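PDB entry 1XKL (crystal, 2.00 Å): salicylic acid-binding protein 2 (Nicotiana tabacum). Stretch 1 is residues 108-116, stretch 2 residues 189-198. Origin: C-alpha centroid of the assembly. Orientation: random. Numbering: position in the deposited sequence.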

# COMPACT_ATOMS: atom_id res chain seq x y z
N MSE A 108 -30.65 23.60 -14.81
CA MSE A 108 -32.10 23.62 -14.73
C MSE A 108 -32.68 23.02 -16.00
O MSE A 108 -32.57 23.61 -17.08
CB MSE A 108 -32.57 25.06 -14.55
CG MSE A 108 -34.06 25.22 -14.35
SE MSE A 108 -34.50 27.07 -14.12
CE MSE A 108 -33.91 27.70 -15.86
N PRO A 109 -33.32 21.84 -15.89
CA PRO A 109 -33.93 21.14 -17.03
C PRO A 109 -35.26 21.74 -17.46
O PRO A 109 -35.72 22.72 -16.89
CB PRO A 109 -34.16 19.72 -16.49
CG PRO A 109 -33.64 19.73 -15.05
CD PRO A 109 -33.65 21.16 -14.63
N ASP A 110 -35.85 21.14 -18.49
CA ASP A 110 -37.15 21.54 -19.00
C ASP A 110 -37.92 20.26 -19.32
O ASP A 110 -37.44 19.16 -19.04
CB ASP A 110 -37.06 22.49 -20.22
CG ASP A 110 -36.49 21.83 -21.48
OD1 ASP A 110 -36.22 22.59 -22.43
OD2 ASP A 110 -36.31 20.60 -21.56
N SER A 111 -39.11 20.41 -19.89
CA SER A 111 -39.94 19.26 -20.23
C SER A 111 -39.93 18.97 -21.73
O SER A 111 -40.14 17.84 -22.16
CB SER A 111 -41.39 19.51 -19.78
OG SER A 111 -41.88 20.74 -20.29
N VAL A 112 -39.65 20.01 -22.52
CA VAL A 112 -39.62 19.91 -23.98
C VAL A 112 -38.50 19.06 -24.59
O VAL A 112 -38.77 18.17 -25.39
CB VAL A 112 -39.55 21.33 -24.60
CG1 VAL A 112 -39.57 21.25 -26.12
CG2 VAL A 112 -40.72 22.17 -24.10
N HIS A 113 -37.25 19.34 -24.21
CA HIS A 113 -36.11 18.60 -24.76
C HIS A 113 -35.76 17.33 -23.99
O HIS A 113 -36.41 16.99 -23.00
CB HIS A 113 -34.88 19.50 -24.81
CG HIS A 113 -35.12 20.80 -25.52
ND1 HIS A 113 -35.77 21.86 -24.92
CD2 HIS A 113 -34.82 21.20 -26.77
CE1 HIS A 113 -35.86 22.86 -25.79
NE2 HIS A 113 -35.29 22.48 -26.92
N ASN A 114 -34.75 16.61 -24.47
CA ASN A 114 -34.28 15.40 -23.81
C ASN A 114 -33.81 15.83 -22.42
O ASN A 114 -33.32 16.95 -22.25
CB ASN A 114 -33.10 14.79 -24.58
CG ASN A 114 -33.53 14.17 -25.90
OD1 ASN A 114 -34.12 14.84 -26.76
ND2 ASN A 114 -33.22 12.89 -26.08
N SER A 115 -33.95 14.95 -21.44
CA SER A 115 -33.55 15.28 -20.08
C SER A 115 -32.10 15.72 -19.96
O SER A 115 -31.74 16.46 -19.04
CB SER A 115 -33.83 14.09 -19.17
OG SER A 115 -35.21 13.76 -19.23
N SER A 116 -31.26 15.28 -20.89
CA SER A 116 -29.85 15.64 -20.89
C SER A 116 -29.59 16.97 -21.60
O SER A 116 -28.45 17.45 -21.64
CB SER A 116 -29.01 14.53 -21.53
OG SER A 116 -29.33 14.35 -22.90
N ALA A 189 -33.86 8.54 -21.08
CA ALA A 189 -34.93 8.52 -20.09
C ALA A 189 -35.58 9.89 -19.98
O ALA A 189 -34.93 10.87 -19.60
CB ALA A 189 -34.36 8.08 -18.73
N LYS A 190 -36.87 9.97 -20.31
CA LYS A 190 -37.61 11.22 -20.23
C LYS A 190 -38.21 11.29 -18.83
O LYS A 190 -39.06 10.47 -18.46
CB LYS A 190 -38.72 11.25 -21.27
CG LYS A 190 -39.33 12.63 -21.50
CD LYS A 190 -38.29 13.60 -22.06
CE LYS A 190 -38.93 14.94 -22.38
NZ LYS A 190 -39.59 15.49 -21.15
N TYR A 191 -37.79 12.29 -18.06
CA TYR A 191 -38.25 12.44 -16.68
C TYR A 191 -39.29 13.50 -16.36
O TYR A 191 -40.32 13.22 -15.74
CB TYR A 191 -37.03 12.69 -15.79
CG TYR A 191 -36.15 11.50 -15.53
CD1 TYR A 191 -36.59 10.42 -14.77
CD2 TYR A 191 -34.82 11.49 -15.97
CE1 TYR A 191 -35.74 9.36 -14.44
CE2 TYR A 191 -33.97 10.44 -15.66
CZ TYR A 191 -34.43 9.38 -14.89
OH TYR A 191 -33.56 8.37 -14.54
N PHE A 192 -39.01 14.73 -16.77
CA PHE A 192 -39.85 15.87 -16.47
C PHE A 192 -40.92 16.21 -17.49
O PHE A 192 -40.71 16.10 -18.69
CB PHE A 192 -38.93 17.07 -16.28
CG PHE A 192 -37.57 16.70 -15.78
CD1 PHE A 192 -37.41 16.18 -14.49
CD2 PHE A 192 -36.45 16.84 -16.59
CE1 PHE A 192 -36.16 15.81 -14.02
CE2 PHE A 192 -35.18 16.47 -16.13
CZ PHE A 192 -35.04 15.96 -14.83
N THR A 193 -42.08 16.64 -16.99
CA THR A 193 -43.20 17.03 -17.84
C THR A 193 -43.70 18.40 -17.40
O THR A 193 -43.49 18.81 -16.26
CB THR A 193 -44.36 16.02 -17.74
OG1 THR A 193 -44.94 16.10 -16.44
CG2 THR A 193 -43.85 14.60 -17.98
N ASP A 194 -44.34 19.11 -18.32
CA ASP A 194 -44.86 20.45 -18.05
C ASP A 194 -45.98 20.40 -17.01
O ASP A 194 -46.09 21.28 -16.15
CB ASP A 194 -45.40 21.04 -19.35
CG ASP A 194 -45.76 22.51 -19.21
OD1 ASP A 194 -46.60 22.97 -20.02
OD2 ASP A 194 -45.21 23.19 -18.33
N GLU A 195 -46.80 19.37 -17.10
CA GLU A 195 -47.93 19.21 -16.20
C GLU A 195 -47.53 19.14 -14.73
O GLU A 195 -48.20 19.72 -13.87
CB GLU A 195 -48.70 17.95 -16.57
CG GLU A 195 -50.11 17.90 -16.03
CD GLU A 195 -50.96 19.03 -16.56
OE1 GLU A 195 -50.96 19.25 -17.80
OE2 GLU A 195 -51.63 19.71 -15.74
N ARG A 196 -46.44 18.44 -14.44
CA ARG A 196 -46.00 18.30 -13.06
C ARG A 196 -44.76 19.14 -12.77
O ARG A 196 -44.86 20.19 -12.14
CB ARG A 196 -45.76 16.81 -12.77
CG ARG A 196 -47.00 15.96 -13.09
CD ARG A 196 -46.77 14.46 -12.89
NE ARG A 196 -46.55 14.11 -11.49
CZ ARG A 196 -47.44 14.25 -10.52
NH1 ARG A 196 -48.64 14.75 -10.77
NH2 ARG A 196 -47.13 13.89 -9.28
N PHE A 197 -43.61 18.68 -13.25
CA PHE A 197 -42.36 19.42 -13.07
C PHE A 197 -42.60 20.90 -13.31
O PHE A 197 -42.32 21.74 -12.46
CB PHE A 197 -41.30 18.92 -14.07
CG PHE A 197 -40.11 19.85 -14.21
CD1 PHE A 197 -39.05 19.78 -13.30
CD2 PHE A 197 -40.04 20.77 -15.25
CE1 PHE A 197 -37.96 20.64 -13.41
CE2 PHE A 197 -38.95 21.64 -15.37
CZ PHE A 197 -37.91 21.57 -14.45
N GLY A 198 -43.12 21.19 -14.50
CA GLY A 198 -43.38 22.56 -14.91
C GLY A 198 -44.40 23.35 -14.12
O GLY A 198 -44.47 24.57 -14.26
O HOH W 1 -36.68 16.79 -20.36
O HOH W 2 -42.54 22.58 -18.05
O HOH W 3 -34.56 12.15 -22.39
O HOH W 4 -37.60 15.05 -18.92

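Two irregular segments can be fastened together without any strand pairing, provided that side chains and waters take over the bonding that a sheet would assign to the backbone. Salicylic acid-binding protein 2 offers a worked example. Stretch 1 has no regular secondary structure, and stretch 2 is loop or turn until a 3-10 segment begins at Phe197. The two stretches come nearest at Ser111 and Thr193, whose CA atoms lie 4.6 Å apart, and again at Ser115 and Lys190, with CA atoms 5.7 Å apart. No backbone-to-backbone hydrogen bond joins them, yet the contact buries 496 Å².

Ser115 supplies a two-way link. Its hydroxyl donates to a backbone carbonyl, Ser115 OG to Ala189 O at 2.9 Å, and accepts from a backbone amide, Tyr191 N to Ser115 OG at 3.2 Å. One side chain thus serves both polarities of the opposing main chain. Water 4 extends the arrangement, donating to Ser115 OG (2.7 Å) and accepting from Phe192 N (2.6 Å) and Lys190 NZ (3.0 Å).

Lys190 provides the reverse case, a side chain of stretch 2 that reaches the backbone of stretch 1. Its CB points sideways, but the end of the chain comes nearer, and its ammonium group donates from Lys190 NZ to Ser111 O over a short 2.6 Å. The positive charge suits a carbonyl oxygen, the negative end of the peptide dipole.

Apolar packing completes the contact. Phe192 and Phe197 both direct CB toward stretch 1 and meet Pro109: Pro109 CB lies 3.4 Å from Phe192 CE2, and Pro109 CD 4.3 Å from Phe197 CZ. Asp110, by contrast, points its CB away and bonds within its own stretch, accepting from His113 ND1 at Asp110 OD1 (2.6 Å) and from His113 N at Asp110 OD2 (3.1 Å).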